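Local atomic coordinates of putative hexulose 6 phosphate synthase (Salmonella typhimurium, PDB entry 3F4W), a protein that is of unconfirmed function but adopts the closed parallel (beta/alpha)8 TIM-barrel fold of the HUMPS family. Residues 1-6 and 181-187; 129-135 and 160-166; 173-178 and 206-210. The contacts are given in a common frame with arbitrary orientation. Residue numbers count along the deposited sequence, not the author numbering.

In the fold
The three contacts belong to one TIM barrel, two in its sheet and one in the helical layer. Interaction 1 joins the first strand to the last, and interaction 2 pairs the sixth with the seventh. Their centres are about 9 Å apart, and strands 161-165 and 183-186 are neighbours, bridged by probable hydrogen bonds from D182 N to I162 O (2.8 Å) and from I185 N to V164 O (2.9 Å). Interaction 3 lies about 11 Å from interaction 1 and 15 Å from interaction 2 (centre to centre); its L207 CD2 packs 3.6 Å from V184 CG2. Malonate, probably from the crystallisation liquor, is bound at the C-terminal strand ends: H134 NE2 hydrogen-bonds it, G187 N weakly.

Interaction 1: 1-6 and 181-187; sequences MKLQLA and PDVVIVG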
ATOM      1  N   MET A   1      13.428  24.633  -0.544  1.00 32.33           N
ATOM      2  CA  MET A   1      12.944  23.265  -0.428  1.00 25.28           C
ATOM      3  C   MET A   1      12.198  23.044   0.881  1.00 26.55           C
ATOM      4  O   MET A   1      12.587  23.564   1.925  1.00 25.19           O
ATOM      5  CB  MET A   1      14.097  22.269  -0.565  1.00 28.63           C
ATOM      6  CG  MET A   1      15.250  22.511   0.384  1.00 32.68           C
ATOM      7  SD  MET A   1      16.729  21.610  -0.116  1.00 24.11           S
ATOM      8  CE  MET A   1      17.159  22.449  -1.643  1.00 24.74           C
ATOM      9  N   LYS A   2      11.130  22.258   0.808  1.00 21.28           N
ATOM     10  CA  LYS A   2      10.244  22.034   1.941  1.00 21.33           C
ATOM     11  C   LYS A   2      10.715  20.890   2.826  1.00 18.34           C
ATOM     12  O   LYS A   2      11.347  19.950   2.352  1.00 17.55           O
ATOM     13  CB  LYS A   2       8.834  21.719   1.444  1.00 20.85           C
ATOM     14  CG  LYS A   2       8.176  22.827   0.642  1.00 21.60           C
ATOM     15  CD  LYS A   2       6.775  22.410   0.226  1.00 27.43           C
ATOM     16  CE  LYS A   2       6.018  23.540  -0.449  1.00 34.53           C
ATOM     17  NZ  LYS A   2       4.683  23.078  -0.939  1.00 34.04           N
ATOM     18  N   LEU A   3      10.394  20.971   4.112  1.00 17.41           N
ATOM     19  CA  LEU A   3      10.633  19.863   5.029  1.00 17.13           C
ATOM     20  C   LEU A   3       9.353  19.069   5.255  1.00 19.42           C
ATOM     21  O   LEU A   3       8.378  19.580   5.802  1.00 18.96           O
ATOM     22  CB  LEU A   3      11.190  20.358   6.365  1.00 17.59           C
ATOM     23  CG  LEU A   3      11.330  19.292   7.456  1.00 17.17           C
ATOM     24  CD1 LEU A   3      12.122  18.092   6.949  1.00 21.61           C
ATOM     25  CD2 LEU A   3      11.973  19.871   8.711  1.00 19.79           C
ATOM     26  N   GLN A   4       9.361  17.812   4.825  1.00 12.89           N
ATOM     27  CA  GLN A   4       8.228  16.921   5.039  1.00 11.62           C
ATOM     28  C   GLN A   4       8.572  15.954   6.167  1.00 17.34           C
ATOM     29  O   GLN A   4       9.626  15.320   6.146  1.00 16.63           O
ATOM     30  CB  GLN A   4       7.908  16.163   3.748  1.00 15.45           C
ATOM     31  CG  GLN A   4       6.879  15.060   3.892  1.00 12.52           C
ATOM     32  CD  GLN A   4       6.417  14.530   2.544  1.00 19.48           C
ATOM     33  OE1 GLN A   4       6.225  15.297   1.601  1.00 17.57           O
ATOM     34  NE2 GLN A   4       6.233  13.217   2.449  1.00 17.10           N
ATOM     35  N   LEU A   5       7.689  15.863   7.159  1.00 14.96           N
ATOM     36  CA  LEU A   5       7.912  15.011   8.324  1.00 16.18           C
ATOM     37  C   LEU A   5       7.054  13.747   8.295  1.00 15.77           C
ATOM     38  O   LEU A   5       5.829  13.814   8.405  1.00 14.43           O
ATOM     39  CB  LEU A   5       7.627  15.784   9.613  1.00 16.23           C
ATOM     40  CG  LEU A   5       7.706  14.978  10.911  1.00 16.37           C
ATOM     41  CD1 LEU A   5       9.142  14.573  11.211  1.00 18.18           C
ATOM     42  CD2 LEU A   5       7.130  15.775  12.063  1.00 21.38           C
ATOM     43  N   ALA A   6       7.701  12.594   8.166  1.00 15.15           N
ATOM     44  CA  ALA A   6       6.983  11.320   8.160  1.00 14.23           C
ATOM     45  C   ALA A   6       6.623  10.840   9.567  1.00 19.09           C
ATOM     46  O   ALA A   6       7.500  10.560  10.383  1.00 18.05           O
ATOM     47  CB  ALA A   6       7.793  10.251   7.423  1.00 14.98           C
ATOM     48  N   PRO A 181      16.770  19.159  -4.248  1.00 18.11           N
ATOM     49  CA  PRO A 181      15.422  18.594  -4.358  1.00 17.81           C
ATOM     50  C   PRO A 181      14.412  19.668  -3.976  1.00 17.76           C
ATOM     51  O   PRO A 181      14.793  20.666  -3.367  1.00 20.73           O
ATOM     52  CB  PRO A 181      15.408  17.485  -3.297  1.00 17.22           C
ATOM     53  CG  PRO A 181      16.801  17.446  -2.701  1.00 24.12           C
ATOM     54  CD  PRO A 181      17.446  18.744  -3.010  1.00 18.67           C
ATOM     55  N   ASP A 182      13.145  19.467  -4.318  1.00 18.31           N
ATOM     56  CA  ASP A 182      12.101  20.407  -3.925  1.00 22.68           C
ATOM     57  C   ASP A 182      11.578  20.093  -2.527  1.00 22.14           C
ATOM     58  O   ASP A 182      11.178  20.990  -1.783  1.00 20.86           O
ATOM     59  CB  ASP A 182      10.968  20.397  -4.949  1.00 18.64           C
ATOM     60  CG  ASP A 182      11.438  20.805  -6.325  1.00 22.92           C
ATOM     61  OD1 ASP A 182      11.644  22.015  -6.547  1.00 28.35           O
ATOM     62  OD2 ASP A 182      11.604  19.915  -7.190  1.00 22.68           O
ATOM     63  N   VAL A 183      11.594  18.815  -2.167  1.00 14.28           N
ATOM     64  CA  VAL A 183      11.144  18.399  -0.845  1.00 16.20           C
ATOM     65  C   VAL A 183      12.114  17.400  -0.236  1.00 14.89           C
ATOM     66  O   VAL A 183      12.519  16.434  -0.886  1.00 13.85           O
ATOM     67  CB  VAL A 183       9.728  17.773  -0.891  1.00 15.09           C
ATOM     68  CG1 VAL A 183       9.310  17.274   0.497  1.00 13.67           C
ATOM     69  CG2 VAL A 183       8.717  18.779  -1.429  1.00 18.73           C
ATOM     70  N   VAL A 184      12.499  17.653   1.006  1.00 13.58           N
ATOM     71  CA  VAL A 184      13.297  16.708   1.767  1.00 14.42           C
ATOM     72  C   VAL A 184      12.403  16.073   2.828  1.00 16.76           C
ATOM     73  O   VAL A 184      11.769  16.774   3.621  1.00 15.03           O
ATOM     74  CB  VAL A 184      14.506  17.394   2.422  1.00 15.81           C
ATOM     75  CG1 VAL A 184      15.230  16.429   3.340  1.00 16.87           C
ATOM     76  CG2 VAL A 184      15.447  17.930   1.351  1.00 18.53           C
ATOM     77  N   ILE A 185      12.334  14.744   2.819  1.00 12.06           N
ATOM     78  CA  ILE A 185      11.476  14.000   3.735  1.00 12.83           C
ATOM     79  C   ILE A 185      12.300  13.397   4.871  1.00 13.73           C
ATOM     80  O   ILE A 185      13.313  12.741   4.633  1.00 16.05           O
ATOM     81  CB  ILE A 185      10.714  12.870   2.993  1.00 11.92           C
ATOM     82  CG1 ILE A 185       9.840  13.452   1.877  1.00 12.16           C
ATOM     83  CG2 ILE A 185       9.873  12.063   3.965  1.00 12.72           C
ATOM     84  CD1 ILE A 185       9.474  12.457   0.785  1.00 13.38           C
ATOM     85  N   VAL A 186      11.865  13.632   6.103  1.00 14.68           N
ATOM     86  CA  VAL A 186      12.556  13.114   7.275  1.00 15.46           C
ATOM     87  C   VAL A 186      11.538  12.490   8.215  1.00 17.04           C
ATOM     88  O   VAL A 186      10.434  13.010   8.383  1.00 19.21           O
ATOM     89  CB  VAL A 186      13.340  14.224   8.013  1.00 17.04           C
ATOM     90  CG1 VAL A 186      13.880  13.711   9.340  1.00 14.44           C
ATOM     91  CG2 VAL A 186      14.476  14.735   7.142  1.00 16.14           C
ATOM     92  N   GLY A 187      11.903  11.364   8.815  1.00 13.76           N
ATOM     93  CA  GLY A 187      11.017  10.687   9.738  1.00 15.99           C
ATOM     94  C   GLY A 187      11.737  10.358  11.027  1.00 18.17           C
ATOM     95  O   GLY A 187      11.739  11.153  11.967  1.00 15.79           O
TER
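Strands 2-6 and 183-186 run parallel, first against last, and close the TIM barrel. Five backbone hydrogen bonds alternate between them: K2 N to D182 O, V184 N to K2 O and Q4 N to V184 O, each 2.9 Å, then V186 N to Q4 O and A6 N to V186 O, each 2.8 Å. The same carbonyls accept CA-H...O contacts, with L5 CA to V186 O and M1 CA to D182 O both at 3.2 Å. Backbone groups of L3 and L5 turn to strand 28-31 and D27, whose OD2 receives L3 N, while D182 pairs with I162 on the far flank. Side chains are answered too: K2 NZ forms a salt bridge with E55, Q4 NE2 bonds E30, and D182 OD2 accepts from I162 N. On the opposite face L3 CD1 meets V186 CG2 at 4.1 Å. Backbone polarity is thus met largely by neighbouring strands and D27, leaving L3, L5, V184 and V186 to pack apolar surface towards the helical layer.

Interaction 2: 129-135 and 160-166; sequences DMLAVHT and ARIAVAG
This is a parallel strand pairing inside a TIM barrel, between the sixth strand (130-134) and the seventh (161-165), which are joined by a beta-alpha-beta crossover through helices 137-141 and 147-156. The short strand axes approach to 4.5 Å with 22° between their directions, and the register runs in step from D129 opposite A160 to T135 opposite G166. Both strands are extended, with phi/psi of -119/120 at A132 and -116/159 at A163. Six hydrogen bonds alternate in direction: R161 N to D129 O and L131 N to R161 O (both 2.9 Å), A163 N to L131 O (2.8 Å), V133 N to A163 O (2.9 Å), A165 N to V133 O (3.0 Å) and T135 N to A165 O (3.1 Å).

L131, V133, I162 and V164 share the face turned to the helices, where M153 covers the first three. With V133 chi1 at -19°, between wells, and V164 in p, V133 CG2 lies 3.5 Å from V164 CG2. The other face, lining the barrel interior, carries M130, A132, H134, R161, A163 and A165. Here the extended chains of M130 (ttt) and R161 (chi1 to chi3 all t) run side by side, M130 SD lying 3.6 Å from R161 CD, with M130 CE over one face of the guanidinium. A132 CB and A163 CB touch at 3.8 Å. G166, at phi/psi 157/65, has no room for a CB beside A165 O. H134 (chi1 t) hydrogen-bonds D109 through ND1 and malonate through NE2, while its CD2 rests 3.6 Å from A165 CB.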
ATOM      1  N   ASP A 129       3.649  14.645 -12.105  1.00 21.81           N
ATOM      2  CA  ASP A 129       4.080  16.016 -11.896  1.00 26.65           C
ATOM      3  C   ASP A 129       5.069  16.114 -10.740  1.00 25.49           C
ATOM      4  O   ASP A 129       5.814  17.088 -10.625  1.00 21.00           O
ATOM      5  CB  ASP A 129       2.843  16.854 -11.555  1.00 28.56           C
ATOM      6  CG  ASP A 129       2.904  18.242 -12.128  1.00 34.22           C
ATOM      7  OD1 ASP A 129       4.023  18.772 -12.281  1.00 47.67           O
ATOM      8  OD2 ASP A 129       1.831  18.805 -12.427  1.00 37.45           O
ATOM      9  N   MET A 130       5.055  15.109  -9.873  1.00 17.09           N
ATOM     10  CA  MET A 130       5.876  15.122  -8.670  1.00 19.03           C
ATOM     11  C   MET A 130       6.302  13.709  -8.320  1.00 17.07           C
ATOM     12  O   MET A 130       5.462  12.819  -8.170  1.00 18.39           O
ATOM     13  CB  MET A 130       5.091  15.730  -7.511  1.00 17.66           C
ATOM     14  CG  MET A 130       5.875  15.872  -6.219  1.00 15.64           C
ATOM     15  SD  MET A 130       5.074  17.041  -5.102  1.00 21.06           S
ATOM     16  CE  MET A 130       6.210  17.010  -3.716  1.00 16.74           C
ATOM     17  N   LEU A 131       7.608  13.507  -8.187  1.00 15.89           N
ATOM     18  CA  LEU A 131       8.161  12.180  -7.961  1.00 16.26           C
ATOM     19  C   LEU A 131       9.045  12.203  -6.727  1.00 13.90           C
ATOM     20  O   LEU A 131       9.760  13.173  -6.484  1.00 16.93           O
ATOM     21  CB  LEU A 131       8.990  11.731  -9.170  1.00 15.56           C
ATOM     22  CG  LEU A 131       8.388  11.956 -10.561  1.00 15.53           C
ATOM     23  CD1 LEU A 131       9.431  11.715 -11.651  1.00 16.75           C
ATOM     24  CD2 LEU A 131       7.147  11.085 -10.776  1.00 15.11           C
ATOM     25  N   ALA A 132       9.003  11.126  -5.958  1.00 11.91           N
ATOM     26  CA  ALA A 132       9.811  11.025  -4.756  1.00 13.16           C
ATOM     27  C   ALA A 132      10.740   9.842  -4.897  1.00 13.66           C
ATOM     28  O   ALA A 132      10.280   8.715  -5.069  1.00 14.22           O
ATOM     29  CB  ALA A 132       8.921  10.845  -3.535  1.00 13.92           C
ATOM     30  N   VAL A 133      12.044  10.083  -4.841  1.00 14.41           N
ATOM     31  CA  VAL A 133      12.967   8.966  -4.745  1.00 14.01           C
ATOM     32  C   VAL A 133      12.946   8.538  -3.288  1.00 15.83           C
ATOM     33  O   VAL A 133      12.909   9.376  -2.388  1.00 13.83           O
ATOM     34  CB  VAL A 133      14.407   9.311  -5.212  1.00 18.49           C
ATOM     35  CG1 VAL A 133      14.411  10.567  -6.072  1.00 19.20           C
ATOM     36  CG2 VAL A 133      15.344   9.452  -4.030  1.00 20.71           C
ATOM     37  N   HIS A 134      12.939   7.233  -3.058  1.00 16.23           N
ATOM     38  CA  HIS A 134      12.695   6.712  -1.726  1.00 14.54           C
ATOM     39  C   HIS A 134      13.375   5.371  -1.496  1.00 16.23           C
ATOM     40  O   HIS A 134      13.038   4.374  -2.129  1.00 14.92           O
ATOM     41  CB  HIS A 134      11.187   6.576  -1.502  1.00 16.54           C
ATOM     42  CG  HIS A 134      10.808   6.288  -0.085  1.00 17.88           C
ATOM     43  ND1 HIS A 134       9.535   5.907   0.280  1.00 19.49           N
ATOM     44  CD2 HIS A 134      11.535   6.317   1.058  1.00 16.67           C
ATOM     45  CE1 HIS A 134       9.491   5.725   1.588  1.00 19.99           C
ATOM     46  NE2 HIS A 134      10.692   5.964   2.082  1.00 17.13           N
ATOM     47  N   THR A 135      14.343   5.363  -0.592  1.00 13.44           N
ATOM     48  CA  THR A 135      14.880   4.121  -0.067  1.00 13.81           C
ATOM     49  C   THR A 135      14.102   3.824   1.207  1.00 15.04           C
ATOM     50  O   THR A 135      14.155   4.594   2.166  1.00 15.14           O
ATOM     51  CB  THR A 135      16.381   4.252   0.236  1.00 13.27           C
ATOM     52  OG1 THR A 135      17.089   4.486  -0.986  1.00 17.10           O
ATOM     53  CG2 THR A 135      16.917   2.989   0.894  1.00 14.31           C
ATOM     54  N   ALA A 160       9.292  17.347 -13.571  1.00 16.67           N
ATOM     55  CA  ALA A 160       8.782  16.890 -12.282  1.00 22.12           C
ATOM     56  C   ALA A 160       9.412  17.597 -11.083  1.00 17.12           C
ATOM     57  O   ALA A 160      10.621  17.812 -11.033  1.00 17.34           O
ATOM     58  CB  ALA A 160       8.946  15.376 -12.151  1.00 20.55           C
ATOM     59  N   ARG A 161       8.564  17.967 -10.128  1.00 21.38           N
ATOM     60  CA  ARG A 161       9.002  18.374  -8.802  1.00 20.68           C
ATOM     61  C   ARG A 161       9.565  17.113  -8.154  1.00 20.76           C
ATOM     62  O   ARG A 161       9.077  16.016  -8.422  1.00 19.63           O
ATOM     63  CB  ARG A 161       7.798  18.890  -8.018  1.00 22.44           C
ATOM     64  CG  ARG A 161       8.111  19.642  -6.740  1.00 30.31           C
ATOM     65  CD  ARG A 161       6.821  20.087  -6.047  1.00 30.14           C
ATOM     66  NE  ARG A 161       7.087  20.777  -4.788  1.00 32.18           N
ATOM     67  CZ  ARG A 161       6.176  21.006  -3.847  1.00 36.11           C
ATOM     68  NH1 ARG A 161       4.920  20.599  -4.005  1.00 31.29           N
ATOM     69  NH2 ARG A 161       6.524  21.642  -2.740  1.00 38.36           N
ATOM     70  N   ILE A 162      10.592  17.251  -7.321  1.00 17.70           N
ATOM     71  CA  ILE A 162      11.277  16.076  -6.780  1.00 16.38           C
ATOM     72  C   ILE A 162      11.365  16.080  -5.259  1.00 18.07           C
ATOM     73  O   ILE A 162      11.750  17.078  -4.653  1.00 17.69           O
ATOM     74  CB  ILE A 162      12.708  15.943  -7.340  1.00 18.26           C
ATOM     75  CG1 ILE A 162      12.693  15.909  -8.871  1.00 18.62           C
ATOM     76  CG2 ILE A 162      13.392  14.700  -6.775  1.00 16.17           C
ATOM     77  CD1 ILE A 162      11.950  14.726  -9.459  1.00 22.60           C
ATOM     78  N   ALA A 163      11.016  14.947  -4.653  1.00 17.77           N
ATOM     79  CA  ALA A 163      11.182  14.747  -3.219  1.00 15.71           C
ATOM     80  C   ALA A 163      12.179  13.621  -2.972  1.00 12.73           C
ATOM     81  O   ALA A 163      12.424  12.795  -3.851  1.00 14.09           O
ATOM     82  CB  ALA A 163       9.840  14.432  -2.560  1.00 16.16           C
ATOM     83  N   VAL A 164      12.769  13.597  -1.781  1.00 12.15           N
ATOM     84  CA  VAL A 164      13.696  12.527  -1.432  1.00 15.00           C
ATOM     85  C   VAL A 164      13.540  12.080   0.024  1.00 14.63           C
ATOM     86  O   VAL A 164      13.439  12.902   0.938  1.00 14.79           O
ATOM     87  CB  VAL A 164      15.167  12.906  -1.743  1.00 15.88           C
ATOM     88  CG1 VAL A 164      15.581  14.151  -0.978  1.00 14.88           C
ATOM     89  CG2 VAL A 164      16.093  11.739  -1.433  1.00 15.16           C
ATOM     90  N   ALA A 165      13.511  10.763   0.219  1.00 11.99           N
ATOM     91  CA  ALA A 165      13.354  10.173   1.537  1.00 12.56           C
ATOM     92  C   ALA A 165      14.249   8.949   1.667  1.00 15.46           C
ATOM     93  O   ALA A 165      14.460   8.217   0.697  1.00 15.62           O
ATOM     94  CB  ALA A 165      11.900   9.779   1.768  1.00 12.62           C
ATOM     95  N   GLY A 166      14.769   8.726   2.867  1.00 11.90           N
ATOM     96  CA  GLY A 166      15.542   7.528   3.135  1.00 13.34           C
ATOM     97  C   GLY A 166      16.494   7.680   4.301  1.00 14.96           C
ATOM     98  O   GLY A 166      17.708   7.635   4.127  1.00 15.96           O
TER

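Interaction 3: 173-178 and 206-210; sequences VKDYAL and VLLQH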
ATOM      1  N   VAL A 173      21.690  15.734   5.891  1.00 18.47           N
ATOM      2  CA  VAL A 173      20.759  16.549   5.119  1.00 17.52           C
ATOM      3  C   VAL A 173      21.464  17.484   4.130  1.00 18.92           C
ATOM      4  O   VAL A 173      20.956  17.739   3.036  1.00 19.37           O
ATOM      5  CB  VAL A 173      19.800  17.354   6.033  1.00 17.95           C
ATOM      6  CG1 VAL A 173      20.584  18.239   6.995  1.00 17.76           C
ATOM      7  CG2 VAL A 173      18.832  18.178   5.192  1.00 17.05           C
ATOM      8  N   LYS A 174      22.638  17.985   4.496  1.00 17.25           N
ATOM      9  CA  LYS A 174      23.351  18.890   3.599  1.00 15.33           C
ATOM     10  C   LYS A 174      23.729  18.233   2.267  1.00 18.97           C
ATOM     11  O   LYS A 174      23.640  18.860   1.210  1.00 19.55           O
ATOM     12  CB  LYS A 174      24.588  19.484   4.273  1.00 21.69           C
ATOM     13  CG  LYS A 174      25.220  20.614   3.474  1.00 23.61           C
ATOM     14  CD  LYS A 174      26.578  20.991   4.037  1.00 29.47           C
ATOM     15  CE  LYS A 174      27.276  22.011   3.159  1.00 35.33           C
ATOM     16  NZ  LYS A 174      28.677  22.248   3.610  1.00 47.73           N
ATOM     17  N   ASP A 175      24.155  16.975   2.318  1.00 21.59           N
ATOM     18  CA  ASP A 175      24.478  16.229   1.101  1.00 23.02           C
ATOM     19  C   ASP A 175      23.329  16.308   0.105  1.00 22.91           C
ATOM     20  O   ASP A 175      23.539  16.477  -1.094  1.00 22.07           O
ATOM     21  CB  ASP A 175      24.762  14.761   1.423  1.00 25.48           C
ATOM     22  CG  ASP A 175      25.971  14.579   2.321  1.00 32.77           C
ATOM     23  OD1 ASP A 175      26.147  13.472   2.875  1.00 35.32           O
ATOM     24  OD2 ASP A 175      26.749  15.544   2.472  1.00 32.96           O
ATOM     25  N   TYR A 176      22.111  16.183   0.616  1.00 19.05           N
ATOM     26  CA  TYR A 176      20.919  16.153  -0.222  1.00 18.58           C
ATOM     27  C   TYR A 176      20.484  17.541  -0.654  1.00 18.62           C
ATOM     28  O   TYR A 176      20.101  17.746  -1.804  1.00 17.57           O
ATOM     29  CB  TYR A 176      19.780  15.433   0.506  1.00 13.18           C
ATOM     30  CG  TYR A 176      20.068  13.963   0.689  1.00 14.88           C
ATOM     31  CD1 TYR A 176      19.736  13.042  -0.300  1.00 15.67           C
ATOM     32  CD2 TYR A 176      20.705  13.499   1.832  1.00 17.63           C
ATOM     33  CE1 TYR A 176      20.015  11.698  -0.146  1.00 16.53           C
ATOM     34  CE2 TYR A 176      20.990  12.157   1.994  1.00 19.01           C
ATOM     35  CZ  TYR A 176      20.642  11.260   1.002  1.00 17.58           C
ATOM     36  OH  TYR A 176      20.927   9.925   1.160  1.00 16.97           O
ATOM     37  N   ALA A 177      20.543  18.491   0.274  1.00 18.15           N
ATOM     38  CA  ALA A 177      20.120  19.854  -0.003  1.00 19.03           C
ATOM     39  C   ALA A 177      20.930  20.445  -1.150  1.00 21.11           C
ATOM     40  O   ALA A 177      20.387  21.131  -2.018  1.00 20.07           O
ATOM     41  CB  ALA A 177      20.257  20.716   1.245  1.00 20.51           C
ATOM     42  N   LEU A 178      22.230  20.168  -1.148  1.00 17.95           N
ATOM     43  CA  LEU A 178      23.136  20.674  -2.181  1.00 19.21           C
ATOM     44  C   LEU A 178      22.713  20.271  -3.585  1.00 20.84           C
ATOM     45  O   LEU A 178      23.029  20.962  -4.553  1.00 22.00           O
ATOM     46  CB  LEU A 178      24.568  20.196  -1.928  1.00 20.06           C
ATOM     47  CG  LEU A 178      25.363  20.953  -0.862  1.00 23.25           C
ATOM     48  CD1 LEU A 178      26.568  20.147  -0.399  1.00 21.19           C
ATOM     49  CD2 LEU A 178      25.788  22.318  -1.385  1.00 31.31           C
ATOM     50  N   VAL A 206      19.256  23.868   7.443  1.00 17.47           N
ATOM     51  CA  VAL A 206      20.039  23.522   6.265  1.00 16.32           C
ATOM     52  C   VAL A 206      19.234  23.764   4.998  1.00 21.36           C
ATOM     53  O   VAL A 206      19.749  24.315   4.023  1.00 20.68           O
ATOM     54  CB  VAL A 206      20.524  22.066   6.311  1.00 17.43           C
ATOM     55  CG1 VAL A 206      21.198  21.686   5.000  1.00 17.71           C
ATOM     56  CG2 VAL A 206      21.473  21.869   7.485  1.00 18.73           C
ATOM     57  N   LEU A 207      17.967  23.364   5.014  1.00 15.82           N
ATOM     58  CA  LEU A 207      17.103  23.553   3.854  1.00 15.78           C
ATOM     59  C   LEU A 207      16.937  25.034   3.519  1.00 24.05           C
ATOM     60  O   LEU A 207      16.876  25.411   2.347  1.00 24.48           O
ATOM     61  CB  LEU A 207      15.737  22.903   4.079  1.00 20.73           C
ATOM     62  CG  LEU A 207      15.757  21.420   4.462  1.00 19.63           C
ATOM     63  CD1 LEU A 207      14.350  20.853   4.509  1.00 20.65           C
ATOM     64  CD2 LEU A 207      16.619  20.631   3.487  1.00 20.79           C
ATOM     65  N   LEU A 208      16.869  25.872   4.550  1.00 20.52           N
ATOM     66  CA  LEU A 208      16.753  27.313   4.345  1.00 24.23           C
ATOM     67  C   LEU A 208      18.070  27.930   3.888  1.00 27.56           C
ATOM     68  O   LEU A 208      18.080  28.927   3.165  1.00 27.74           O
ATOM     69  CB  LEU A 208      16.269  28.007   5.621  1.00 18.54           C
ATOM     70  CG  LEU A 208      14.794  27.826   5.964  1.00 24.22           C
ATOM     71  CD1 LEU A 208      14.465  28.553   7.255  1.00 24.66           C
ATOM     72  CD2 LEU A 208      13.924  28.333   4.823  1.00 23.71           C
ATOM     73  N   GLN A 209      19.179  27.338   4.319  1.00 26.84           N
ATOM     74  CA  GLN A 209      20.501  27.864   3.993  1.00 33.49           C
ATOM     75  C   GLN A 209      20.857  27.591   2.535  1.00 40.74           C
ATOM     76  O   GLN A 209      21.827  28.135   2.008  1.00 46.03           O
ATOM     77  CB  GLN A 209      21.561  27.300   4.947  1.00 31.09           C
ATOM     78  CG  GLN A 209      21.511  27.932   6.340  1.00 31.05           C
ATOM     79  CD  GLN A 209      22.462  27.286   7.331  1.00 31.63           C
ATOM     80  OE1 GLN A 209      22.892  26.148   7.145  1.00 27.91           O
ATOM     81  NE2 GLN A 209      22.793  28.016   8.399  1.00 27.32           N
ATOM     82  N   HIS A 210      20.055  26.754   1.887  1.00 62.77           N
ATOM     83  CA  HIS A 210      20.228  26.466   0.467  1.00 69.15           C
ATOM     84  C   HIS A 210      19.053  27.006  -0.338  1.00 80.74           C
ATOM     85  O   HIS A 210      18.087  26.295  -0.613  1.00 78.03           O
ATOM     86  CB  HIS A 210      20.414  24.968   0.234  1.00 61.33           C
ATOM     87  CG  HIS A 210      21.705  24.437   0.769  1.00 56.71           C
ATOM     88  ND1 HIS A 210      22.847  24.344   0.001  1.00 59.43           N
ATOM     89  CD2 HIS A 210      22.045  23.989   2.000  1.00 54.58           C
ATOM     90  CE1 HIS A 210      23.829  23.854   0.734  1.00 58.20           C
ATOM     91  NE2 HIS A 210      23.369  23.630   1.952  1.00 61.59           N
TER
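Two helices of the outer layer of the TIM barrel meet here: 173-177, between the seventh and eighth strands, and the last turn of the C-terminal helix 196-209. Their backbones come close, with K174 CA 6.3 Å from V206 CA and A177 CA 6.1 Å from L207 CA. The first helix is held by A177 N to V173 O at 2.9 Å and L178 N to K174 O at 3.0 Å, whereas the bonds of H210 N to V206 O and L207 O are weak. No hydrogen bond crosses between the segments, so the contact is packing alone.

V206 points toward the other helix: its CG1 sits 3.8 Å from K174 CA and 4.0 Å from A177 CB, and its CG2 lies 3.8 Å from V173 CG1. L207 CD2 reaches V173 CG2 at 3.7 Å and A177 CB at 4.3 Å. The small A177 side chain lets the backbones approach this closely. L207 and A177 also touch M1, which ties the helix pair to the start of the chain, while Y176 packs against helix 147-156. Beyond the helix end H210, poorly ordered in the model, lies across the first helix beside K174 and L178. Its ring makes a CH-pi contact with A177, whose CB stands 4.2 Å from the ring centroid and 27° off the normal.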